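Side-chain contacts in hemin degrading factor (Pseudomonas aeruginosa, PDB 4MF9), which binds heme and takes part in heme trafficking, and is probably able to degrade heme as well: residues E19-R22 and A23-D26; Q198-A201 and A202-R205; L282-D286 and D287-V291; E344-D348 and D349-L353. One frame throughout, in Å; residues are numbered along the deposited sequence.

Contact 1 of 4, residues E19-R22 and A23-D26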
loop_
_atom_site.group_PDB
_atom_site.type_symbol
_atom_site.label_atom_id
_atom_site.label_comp_id
_atom_site.label_asym_id
_atom_site.label_seq_id
_atom_site.Cartn_x
_atom_site.Cartn_y
_atom_site.Cartn_z
ATOM N N GLU A 19 15.530 16.587 21.140
ATOM C CA GLU A 19 16.650 16.828 20.251
ATOM C C GLU A 19 16.294 16.467 18.803
ATOM O O GLU A 19 16.716 17.134 17.871
ATOM C CB GLU A 19 17.857 16.008 20.643
ATOM C CG GLU A 19 18.651 16.492 21.828
ATOM C CD GLU A 19 19.354 15.338 22.537
ATOM O OE1 GLU A 19 20.033 14.542 21.913
ATOM O OE2 GLU A 19 19.203 15.213 23.731
ATOM N N LEU A 20 15.573 15.379 18.653
ATOM C CA LEU A 20 15.195 14.902 17.326
ATOM C C LEU A 20 14.201 15.865 16.700
ATOM O O LEU A 20 14.360 16.261 15.543
ATOM C CB LEU A 20 14.607 13.487 17.388
ATOM C CG LEU A 20 14.182 12.938 16.017
ATOM C CD1 LEU A 20 15.312 13.085 14.996
ATOM C CD2 LEU A 20 13.729 11.492 16.139
ATOM N N TYR A 21 13.184 16.252 17.469
ATOM C CA TYR A 21 12.182 17.195 16.970
ATOM C C TYR A 21 12.836 18.476 16.453
ATOM O O TYR A 21 12.521 18.943 15.355
ATOM C CB TYR A 21 11.113 17.525 18.027
ATOM C CG TYR A 21 10.074 18.493 17.489
ATOM C CD1 TYR A 21 9.047 18.052 16.661
ATOM C CD2 TYR A 21 10.134 19.852 17.788
ATOM C CE1 TYR A 21 8.104 18.925 16.156
ATOM C CE2 TYR A 21 9.192 20.738 17.281
ATOM C CZ TYR A 21 8.181 20.271 16.464
ATOM O OH TYR A 21 7.245 21.157 15.952
ATOM N N ARG A 22 13.759 18.999 17.235
ATOM C CA ARG A 22 14.497 20.209 16.901
ATOM C C ARG A 22 15.354 20.065 15.669
ATOM O O ARG A 22 15.403 20.935 14.849
ATOM C CB ARG A 22 15.314 20.727 18.085
ATOM C CG ARG A 22 16.213 21.939 17.803
ATOM C CD ARG A 22 15.559 23.053 16.989
ATOM N NE ARG A 22 16.460 24.165 16.636
ATOM C CZ ARG A 22 16.856 25.138 17.455
ATOM N NH1 ARG A 22 16.462 25.176 18.707
ATOM N NH2 ARG A 22 17.666 26.083 17.024
ATOM N N ALA A 23 16.015 18.944 15.562
ATOM C CA ALA A 23 16.863 18.616 14.417
ATOM C C ALA A 23 16.028 18.540 13.143
ATOM O O ALA A 23 16.461 18.976 12.071
ATOM C CB ALA A 23 17.572 17.290 14.661
ATOM N N TRP A 24 14.844 17.972 13.262
ATOM C CA TRP A 24 13.933 17.876 12.158
ATOM C C TRP A 24 13.407 19.221 11.680
ATOM O O TRP A 24 13.449 19.496 10.521
ATOM C CB TRP A 24 12.775 16.980 12.527
ATOM C CG TRP A 24 11.651 16.932 11.482
ATOM C CD1 TRP A 24 11.776 16.858 10.158
ATOM C CD2 TRP A 24 10.282 16.921 11.749
ATOM N NE1 TRP A 24 10.576 16.778 9.565
ATOM C CE2 TRP A 24 9.622 16.833 10.523
ATOM C CE3 TRP A 24 9.530 17.037 12.913
ATOM C CZ2 TRP A 24 8.260 16.856 10.425
ATOM C CZ3 TRP A 24 8.184 17.029 12.817
ATOM C CH2 TRP A 24 7.555 16.955 11.588
ATOM N N GLN A 25 12.987 20.064 12.609
ATOM C CA GLN A 25 12.521 21.423 12.297
ATOM C C GLN A 25 13.607 22.276 11.647
ATOM O O GLN A 25 13.330 23.093 10.767
ATOM C CB GLN A 25 12.007 22.115 13.567
ATOM C CG GLN A 25 10.841 21.401 14.228
ATOM C CD GLN A 25 9.622 21.293 13.322
ATOM O OE1 GLN A 25 9.136 22.292 12.798
ATOM N NE2 GLN A 25 9.125 20.076 13.138
ATOM N N ASP A 26 14.843 22.091 12.096
ATOM C CA ASP A 26 15.994 22.750 11.489
ATOM C C ASP A 26 16.177 22.298 10.037
ATOM O O ASP A 26 16.437 23.110 9.136
ATOM C CB ASP A 26 17.256 22.438 12.302
ATOM C CG ASP A 26 17.304 23.191 13.621
ATOM O OD1 ASP A 26 16.540 24.175 13.771
ATOM O OD2 ASP A 26 18.118 22.809 14.498
#

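Contact 2 of 4, residues Q198-A201 and A202-R205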
loop_
_atom_site.group_PDB
_atom_site.type_symbol
_atom_site.label_atom_id
_atom_site.label_comp_id
_atom_site.label_asym_id
_atom_site.label_seq_id
_atom_site.Cartn_x
_atom_site.Cartn_y
_atom_site.Cartn_z
ATOM N N GLN A 198 16.745 -25.176 -7.352
ATOM C CA GLN A 198 16.318 -25.913 -6.161
ATOM C C GLN A 198 14.802 -25.979 -6.022
ATOM O O GLN A 198 14.285 -26.719 -5.186
ATOM C CB GLN A 198 16.921 -25.301 -4.894
ATOM C CG GLN A 198 18.362 -25.709 -4.630
ATOM C CD GLN A 198 18.956 -25.001 -3.425
ATOM O OE1 GLN A 198 18.798 -23.786 -3.258
ATOM N NE2 GLN A 198 19.646 -25.759 -2.578
ATOM N N ILE A 199 14.093 -25.205 -6.817
ATOM C CA ILE A 199 12.664 -25.248 -6.830
ATOM C C ILE A 199 12.141 -26.426 -7.648
ATOM O O ILE A 199 12.631 -26.679 -8.695
ATOM C CB ILE A 199 12.079 -23.940 -7.397
ATOM C CG1 ILE A 199 12.697 -22.736 -6.729
ATOM C CG2 ILE A 199 10.573 -23.928 -7.268
ATOM C CD1 ILE A 199 12.666 -22.788 -5.242
ATOM N N ASP A 200 11.132 -27.126 -7.134
ATOM C CA ASP A 200 10.430 -28.146 -7.918
ATOM C C ASP A 200 9.506 -27.454 -8.921
ATOM O O ASP A 200 8.341 -27.180 -8.615
ATOM C CB ASP A 200 9.625 -29.063 -6.988
ATOM C CG ASP A 200 9.108 -30.308 -7.683
ATOM O OD1 ASP A 200 9.169 -30.385 -8.935
ATOM O OD2 ASP A 200 8.631 -31.212 -6.965
ATOM N N ALA A 201 10.028 -27.176 -10.113
ATOM C CA ALA A 201 9.307 -26.392 -11.120
ATOM C C ALA A 201 8.053 -27.087 -11.647
ATOM O O ALA A 201 7.057 -26.441 -11.952
ATOM C CB ALA A 201 10.236 -26.033 -12.268
ATOM N N ALA A 202 8.102 -28.398 -11.804
ATOM C CA ALA A 202 6.983 -29.175 -12.272
ATOM C C ALA A 202 5.812 -29.200 -11.291
ATOM O O ALA A 202 4.694 -29.051 -11.629
ATOM C CB ALA A 202 7.478 -30.563 -12.652
ATOM N N ALA A 203 6.138 -29.339 -10.031
ATOM C CA ALA A 203 5.119 -29.269 -9.017
ATOM C C ALA A 203 4.477 -27.904 -8.951
ATOM O O ALA A 203 3.321 -27.812 -8.951
ATOM C CB ALA A 203 5.688 -29.650 -7.660
ATOM N N LEU A 204 5.293 -26.881 -8.999
ATOM C CA LEU A 204 4.800 -25.526 -8.981
ATOM C C LEU A 204 3.875 -25.262 -10.148
ATOM O O LEU A 204 2.798 -24.826 -9.938
ATOM C CB LEU A 204 6.006 -24.628 -9.131
ATOM C CG LEU A 204 5.996 -23.151 -8.843
ATOM C CD1 LEU A 204 6.928 -22.426 -9.751
ATOM C CD2 LEU A 204 4.662 -22.527 -8.743
ATOM N N ARG A 205 4.282 -25.649 -11.322
ATOM C CA ARG A 205 3.454 -25.547 -12.516
ATOM C C ARG A 205 2.183 -26.370 -12.418
ATOM O O ARG A 205 1.129 -25.935 -12.805
ATOM C CB ARG A 205 4.228 -25.985 -13.743
ATOM C CG ARG A 205 5.276 -25.068 -14.282
ATOM C CD ARG A 205 5.906 -25.643 -15.557
ATOM N NE ARG A 205 5.471 -24.807 -16.660
ATOM C CZ ARG A 205 4.716 -25.151 -17.681
ATOM N NH1 ARG A 205 4.301 -26.395 -17.873
ATOM N NH2 ARG A 205 4.401 -24.230 -18.547
HETATM O O HOH W 1 10.622 -30.150 -11.457
#

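Contact 3 of 4, residues L282-D286 and D287-V291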
loop_
_atom_site.group_PDB
_atom_site.type_symbol
_atom_site.label_atom_id
_atom_site.label_comp_id
_atom_site.label_asym_id
_atom_site.label_seq_id
_atom_site.Cartn_x
_atom_site.Cartn_y
_atom_site.Cartn_z
ATOM N N LEU A 282 -3.841 11.821 -16.331
ATOM C CA LEU A 282 -2.561 11.241 -16.132
ATOM C C LEU A 282 -1.451 12.239 -16.426
ATOM O O LEU A 282 -1.582 13.010 -17.315
ATOM C CB LEU A 282 -2.389 10.030 -17.050
ATOM C CG LEU A 282 -3.100 8.700 -16.801
ATOM C CD1 LEU A 282 -4.229 8.809 -15.846
ATOM C CD2 LEU A 282 -3.536 8.006 -18.085
ATOM N N LYS A 283 -0.359 12.177 -15.703
ATOM C CA LYS A 283 0.735 13.080 -15.947
ATOM C C LYS A 283 2.120 12.624 -15.511
ATOM O O LYS A 283 2.289 12.119 -14.421
ATOM C CB LYS A 283 0.390 14.406 -15.278
ATOM C CG LYS A 283 1.514 15.391 -15.220
ATOM C CD LYS A 283 1.555 16.236 -16.452
ATOM C CE LYS A 283 0.505 17.307 -16.378
ATOM N NZ LYS A 283 0.896 18.643 -15.923
ATOM N N TRP A 284 3.097 12.887 -16.332
ATOM C CA TRP A 284 4.470 12.712 -16.001
ATOM C C TRP A 284 5.060 13.944 -15.284
ATOM O O TRP A 284 4.795 15.040 -15.637
ATOM C CB TRP A 284 5.270 12.500 -17.257
ATOM C CG TRP A 284 5.158 11.149 -17.878
ATOM C CD1 TRP A 284 4.340 10.787 -18.878
ATOM C CD2 TRP A 284 5.861 10.008 -17.493
ATOM N NE1 TRP A 284 4.511 9.475 -19.163
ATOM C CE2 TRP A 284 5.470 8.977 -18.332
ATOM C CE3 TRP A 284 6.822 9.752 -16.525
ATOM C CZ2 TRP A 284 5.977 7.682 -18.197
ATOM C CZ3 TRP A 284 7.324 8.479 -16.409
ATOM C CH2 TRP A 284 6.908 7.468 -17.232
ATOM N N LEU A 285 5.899 13.745 -14.297
ATOM C CA LEU A 285 6.744 14.778 -13.774
ATOM C C LEU A 285 8.008 14.108 -13.461
ATOM O O LEU A 285 8.058 13.336 -12.554
ATOM C CB LEU A 285 6.162 15.385 -12.488
ATOM C CG LEU A 285 6.464 16.818 -12.025
ATOM C CD1 LEU A 285 6.820 17.719 -13.150
ATOM C CD2 LEU A 285 5.198 17.291 -11.371
ATOM N N ASP A 286 9.022 14.381 -14.262
ATOM C CA ASP A 286 10.303 13.763 -14.103
ATOM C C ASP A 286 10.098 12.223 -14.124
ATOM O O ASP A 286 9.363 11.757 -14.948
ATOM C CB ASP A 286 10.988 14.300 -12.873
ATOM C CG ASP A 286 11.602 15.680 -13.106
ATOM O OD1 ASP A 286 11.466 16.195 -14.214
ATOM O OD2 ASP A 286 12.210 16.170 -12.170
ATOM N N ASP A 287 10.692 11.502 -13.195
ATOM C CA ASP A 287 10.580 10.026 -13.139
ATOM C C ASP A 287 9.241 9.538 -12.582
ATOM O O ASP A 287 8.982 8.319 -12.526
ATOM C CB ASP A 287 11.691 9.429 -12.270
ATOM C CG ASP A 287 13.071 9.615 -12.857
ATOM O OD1 ASP A 287 13.187 9.810 -14.089
ATOM O OD2 ASP A 287 14.047 9.546 -12.071
ATOM N N TRP A 288 8.409 10.483 -12.145
ATOM C CA TRP A 288 7.106 10.165 -11.569
ATOM C C TRP A 288 6.045 10.067 -12.641
ATOM O O TRP A 288 5.827 11.013 -13.416
ATOM C CB TRP A 288 6.661 11.232 -10.564
ATOM C CG TRP A 288 7.452 11.278 -9.314
ATOM C CD1 TRP A 288 8.446 12.160 -9.007
ATOM C CD2 TRP A 288 7.308 10.423 -8.179
ATOM N NE1 TRP A 288 8.937 11.901 -7.748
ATOM C CE2 TRP A 288 8.256 10.834 -7.220
ATOM C CE3 TRP A 288 6.476 9.337 -7.884
ATOM C CZ2 TRP A 288 8.391 10.205 -5.981
ATOM C CZ3 TRP A 288 6.610 8.712 -6.657
ATOM C CH2 TRP A 288 7.563 9.148 -5.720
ATOM N N PHE A 289 5.362 8.932 -12.669
ATOM C CA PHE A 289 4.159 8.803 -13.468
ATOM C C PHE A 289 2.977 8.883 -12.522
ATOM O O PHE A 289 2.956 8.208 -11.483
ATOM C CB PHE A 289 4.156 7.486 -14.248
ATOM C CG PHE A 289 2.940 7.304 -15.101
ATOM C CD1 PHE A 289 2.824 7.973 -16.315
ATOM C CD2 PHE A 289 1.899 6.486 -14.681
ATOM C CE1 PHE A 289 1.697 7.819 -17.106
ATOM C CE2 PHE A 289 0.765 6.326 -15.463
ATOM C CZ PHE A 289 0.664 6.982 -16.682
ATOM N N ASN A 290 1.995 9.709 -12.867
ATOM C CA ASN A 290 0.945 10.038 -11.916
ATOM C C ASN A 290 -0.465 9.866 -12.447
ATOM O O ASN A 290 -0.755 10.222 -13.589
ATOM C CB ASN A 290 1.118 11.490 -11.415
ATOM C CG ASN A 290 2.514 11.766 -10.906
ATOM O OD1 ASN A 290 2.857 11.413 -9.770
ATOM N ND2 ASN A 290 3.334 12.415 -11.738
ATOM N N VAL A 291 -1.337 9.312 -11.610
ATOM C CA VAL A 291 -2.777 9.378 -11.838
ATOM C C VAL A 291 -3.278 10.524 -10.970
ATOM O O VAL A 291 -2.950 10.586 -9.785
ATOM C CB VAL A 291 -3.484 8.066 -11.457
ATOM C CG1 VAL A 291 -4.998 8.205 -11.585
ATOM C CG2 VAL A 291 -2.991 6.939 -12.343
#

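Contact 4 of 4, residues E344-D348 and D349-L353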
loop_
_atom_site.group_PDB
_atom_site.type_symbol
_atom_site.label_atom_id
_atom_site.label_comp_id
_atom_site.label_asym_id
_atom_site.label_seq_id
_atom_site.Cartn_x
_atom_site.Cartn_y
_atom_site.Cartn_z
ATOM N N GLU A 344 -17.806 -13.194 -11.355
ATOM C CA GLU A 344 -17.709 -12.810 -12.720
ATOM C C GLU A 344 -16.302 -13.143 -13.222
ATOM O O GLU A 344 -15.345 -13.118 -12.481
ATOM C CB GLU A 344 -18.016 -11.337 -12.932
ATOM C CG GLU A 344 -18.841 -10.637 -11.880
ATOM C CD GLU A 344 -19.058 -9.208 -12.278
ATOM O OE1 GLU A 344 -18.099 -8.495 -12.551
ATOM O OE2 GLU A 344 -20.203 -8.820 -12.414
ATOM N N PRO A 345 -16.226 -13.477 -14.480
ATOM C CA PRO A 345 -14.961 -13.649 -15.174
ATOM C C PRO A 345 -14.397 -12.279 -15.486
ATOM O O PRO A 345 -15.147 -11.334 -15.415
ATOM C CB PRO A 345 -15.394 -14.321 -16.463
ATOM C CG PRO A 345 -16.734 -13.789 -16.688
ATOM C CD PRO A 345 -17.356 -13.793 -15.352
ATOM N N GLU A 346 -13.147 -12.155 -15.861
ATOM C CA GLU A 346 -12.608 -10.862 -16.161
ATOM C C GLU A 346 -13.199 -10.373 -17.455
ATOM O O GLU A 346 -13.737 -11.144 -18.193
ATOM C CB GLU A 346 -11.068 -10.851 -16.138
ATOM C CG GLU A 346 -10.347 -11.410 -17.363
ATOM C CD GLU A 346 -8.840 -11.466 -17.227
ATOM O OE1 GLU A 346 -8.296 -10.887 -16.313
ATOM O OE2 GLU A 346 -8.189 -12.124 -18.037
ATOM N N ARG A 347 -13.136 -9.081 -17.704
ATOM C CA ARG A 347 -13.732 -8.494 -18.882
ATOM C C ARG A 347 -12.827 -8.610 -20.096
ATOM O O ARG A 347 -11.651 -8.629 -19.957
ATOM C CB ARG A 347 -14.180 -7.059 -18.633
ATOM C CG ARG A 347 -14.792 -6.881 -17.276
ATOM C CD ARG A 347 -15.420 -5.554 -16.986
ATOM N NE ARG A 347 -15.041 -4.456 -17.848
ATOM C CZ ARG A 347 -15.822 -3.424 -18.107
ATOM N NH1 ARG A 347 -16.996 -3.297 -17.522
ATOM N NH2 ARG A 347 -15.418 -2.518 -18.923
ATOM N N ASP A 348 -13.390 -8.725 -21.272
ATOM C CA ASP A 348 -12.610 -8.902 -22.465
ATOM C C ASP A 348 -11.750 -7.707 -22.770
ATOM O O ASP A 348 -10.681 -7.849 -23.232
ATOM C CB ASP A 348 -13.523 -9.220 -23.671
ATOM C CG ASP A 348 -14.459 -10.400 -23.438
ATOM O OD1 ASP A 348 -15.566 -10.461 -23.978
ATOM O OD2 ASP A 348 -14.119 -11.298 -22.717
ATOM N N ASP A 349 -12.243 -6.530 -22.494
ATOM C CA ASP A 349 -11.516 -5.335 -22.803
ATOM C C ASP A 349 -10.224 -5.253 -21.999
ATOM O O ASP A 349 -9.190 -4.892 -22.482
ATOM C CB ASP A 349 -12.418 -4.047 -22.745
ATOM C CG ASP A 349 -13.043 -3.791 -21.378
ATOM O OD1 ASP A 349 -13.957 -2.951 -21.274
ATOM O OD2 ASP A 349 -12.657 -4.448 -20.418
ATOM N N TRP A 350 -10.313 -5.664 -20.763
ATOM C CA TRP A 350 -9.121 -5.724 -19.930
ATOM C C TRP A 350 -8.113 -6.734 -20.479
ATOM O O TRP A 350 -6.943 -6.396 -20.704
ATOM C CB TRP A 350 -9.453 -6.066 -18.475
ATOM C CG TRP A 350 -8.219 -6.485 -17.725
ATOM C CD1 TRP A 350 -7.913 -7.738 -17.255
ATOM C CD2 TRP A 350 -7.102 -5.653 -17.399
ATOM N NE1 TRP A 350 -6.679 -7.723 -16.642
ATOM C CE2 TRP A 350 -6.165 -6.453 -16.718
ATOM C CE3 TRP A 350 -6.809 -4.304 -17.609
ATOM C CZ2 TRP A 350 -4.956 -5.941 -16.251
ATOM C CZ3 TRP A 350 -5.621 -3.806 -17.150
ATOM C CH2 TRP A 350 -4.706 -4.618 -16.481
ATOM N N ARG A 351 -8.590 -7.931 -20.768
ATOM C CA ARG A 351 -7.712 -8.979 -21.187
ATOM C C ARG A 351 -7.052 -8.620 -22.478
ATOM O O ARG A 351 -5.944 -8.819 -22.627
ATOM C CB ARG A 351 -8.431 -10.323 -21.221
ATOM C CG ARG A 351 -7.613 -11.428 -21.870
ATOM C CD ARG A 351 -8.286 -12.797 -21.881
ATOM N NE ARG A 351 -8.675 -13.292 -20.591
ATOM C CZ ARG A 351 -9.288 -14.427 -20.335
ATOM N NH1 ARG A 351 -9.583 -15.283 -21.291
ATOM N NH2 ARG A 351 -9.597 -14.711 -19.102
ATOM N N GLU A 352 -7.776 -8.020 -23.385
ATOM C CA GLU A 352 -7.225 -7.560 -24.610
ATOM C C GLU A 352 -6.144 -6.506 -24.409
ATOM O O GLU A 352 -5.137 -6.581 -25.007
ATOM C CB GLU A 352 -8.323 -7.036 -25.522
ATOM C CG GLU A 352 -7.769 -6.338 -26.746
ATOM C CD GLU A 352 -8.821 -5.714 -27.610
ATOM O OE1 GLU A 352 -8.605 -5.652 -28.806
ATOM O OE2 GLU A 352 -9.857 -5.280 -27.087
ATOM N N LEU A 353 -6.387 -5.541 -23.555
ATOM C CA LEU A 353 -5.340 -4.596 -23.279
ATOM C C LEU A 353 -4.123 -5.180 -22.594
ATOM O O LEU A 353 -3.033 -4.943 -22.994
ATOM C CB LEU A 353 -5.881 -3.444 -22.483
ATOM C CG LEU A 353 -4.937 -2.313 -22.067
ATOM C CD1 LEU A 353 -4.192 -1.732 -23.224
ATOM C CD2 LEU A 353 -5.703 -1.239 -21.356
#

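Contact 1 of 4, residues E19-R22 and A23-D26
Gln25 folds back over the ring of Tyr21, one helical turn earlier, in an i to i+4 contact on the N-terminal helix 17-30. Its CG stands anti to the carbonyl carbon (chi1 -60°), and a further bend at chi2 brings the amide over the ring. From the base upward, CB stays near the backbone oxygen of Tyr21. CG then makes a CH-pi contact, 3.8 Å from the ring centroid of Tyr21 and 23° off its normal. CD passes over CZ and the hydroxyl end of the ring, while NE2 comes to 3.4 Å from Tyr21 CE1. The amide lies only 16° from the ring plane, so glutamine suits the place: its CG methylene and its flat amide can both lie over an aromatic face. The same NE2 sits above the rim of the Trp24 ring. The two aromatic rings also meet, Tyr21 CE1 being 3.8 Å from Trp24 CZ3. Tyr21 rests in addition on Ser53 and Ile57, and the buried Trp24 on Leu43 and Arg54, so this side of the helix is packed against the following part of the N-terminal region.

Regular helical bonds run beneath, such as Gln25 N to Tyr21 O at 3.0 Å. On the exposed side, Arg22 and Asp26 are of opposite charge and one turn apart, the right spacing for a salt bridge. Arg22 bends at chi2 and presents NE rather than its terminal nitrogens: NE donates to Asp26 OD1 over 2.9 Å and, more weakly, to Asp26 OD2 over 3.0 Å.

Contact 2 of 4, residues Q198-A201 and A202-R205
Ala203 lies over one face of the Asp200 carboxylate, its methyl CB 3.5 Å from Asp200 CG, and its backbone N approaches the same face. That N donates to Asp200 OD1 across 3.4 Å, a weak bond reaching the oxygen from above the carboxylate. A water meets the same OD1 from another direction, much nearer the level of the group: it donates to Asp200 OD1 at 2.9 Å and accepts from Ala202 N at 3.1 Å. Asp200 is the N-cap of helix 201-210, and chi1 of -168°, with CG turned beside its own carbonyl carbon, holds the carboxylate against the first turn.

The backbone of Asp200, at the centre of an inverse gamma turn, also offers its carbonyl oxygen to Leu204 N, at 3.1 Å. One residue further along, Arg205 N binds Ala201 O, and Arg205 CG packs against that oxygen. The arginine's charged end is engaged with Glu238 and the carbonyl oxygen of Ala235. Small alanines suit this exposed first turn, whereas buried Leu204 leans on Ala231 of helix 228-235, whose first residue, Arg228, binds heme.

Chemically, an acidic cap fits here. Amide N-H groups at the start of a helix lack partners within the helix, and Asp200 serves one directly and another through water. The positive end of the helix dipole would favour the ionised carboxylate.

Contact 3 of 4, residues L282-D286 and D287-V291
Trp284 and Phe289, a non-hydrogen-bonded antiparallel pair, form the tight part of this hairpin. The edge of Phe289 points at the face of Trp284, with CD1 3.5 Å from Trp284 CE2 and the planes 65° apart; Phe289 CB adds a CH-pi contact over the six-membered ring. With chi1 near 180°, Phe289 lies between Trp284 and Leu282, whose CG is 4.1 Å from Phe289 CZ. Large apolar groups suit this face, since helix 247-258 packs on it through Ala249 and Ala256.

On the other face, Asn290 shares one acceptor between two donors: its N and ND2 both reach Lys283 O at 2.9 Å, from opposite sides of the carbonyl plane. Its OD1 is hydrogen-bonded to His299 ND1 on the next strand, which fixes the rotation of the amide.

The turn is looser. Asp286 is exposed, and it and Asp287 keep their carboxylates 6.6 Å apart between the OD1 atoms, as suits like charges in a polar bend. Asp286 adopts positive phi (55°), a conformation more usual for glycine. Trp288 N binds Leu285 O at 2.9 Å to close the bend. This is a two-residue hairpin with a type II' turn, here at the margin of a nine-stranded antiparallel sheet.

Contact 4 of 4, residues E344-D348 and D349-L353
Arg347 is the N-cap of helix 348-355, whose first turn is fastened by backbone bonds from Arg351 N to Arg347 O, 3.2 Å, and from Glu352 N to Asp348 O, 2.9 Å. Ahead of the cap, buried Glu346 reaches forward to Arg351. Its CG sits between backbone N and carbonyl carbon (chi1 79°), an otherwise cramped choice, and the chain beyond is extended, which carries the carboxylate to the arginine. Arg351 bends at chi3 and grips it side-on: NE and NH2 both donate to Glu346 OE2, at 2.9 Å and 3.1 Å. OE2 lies in the guanidinium plane and gives NE its anti lone pair, while the two flat groups stand 69° apart. Thr321 OG1 also bonds OE2, so three partners hold one buried oxygen, and such company would favour an ionised glutamate. The other oxygen, OE1, lies at the edge of the Trp350 ring, 3.3 Å from CD1.

A second salt bridge lies on the exposed side. Arg347 NH2 meets the syn lone pair of Asp349 OD1 at 2.8 Å, though the bond is bent (132°) and leaves the guanidinium plane. An acid early in a helix is well placed there.

The side chain of Glu346 is about 7 Å from the heme and about 4 Å from the side chain of heme-binding Arg340. Trp350 NE1 bonds the carbonyl oxygen of Thr321 on strand 320-326, while its ring packs on Leu251 of helix 247-258, against which Leu353 also lies.

Overall arrangement
From the N terminus the four contacts follow in series, none enclosing or crossing another, and each is local: contacts 1, 2 and 4 join residues about a helical turn apart, and contact 3 closes a short hairpin. Contact 1 shapes helix 17-30, in the N-terminal part. Contact 2 starts helix 201-210 after the long connection between the two halves; its centre lies about 52 Å from that of contact 1, on the opposite side of the chain's centre. Contact 3 lies at the edge of one nine-stranded sheet, and contact 4 begins the last helix beside the other, near the heme. Contacts 3 and 4, about 10 Å apart at their nearest atoms, both pack on helix 247-258.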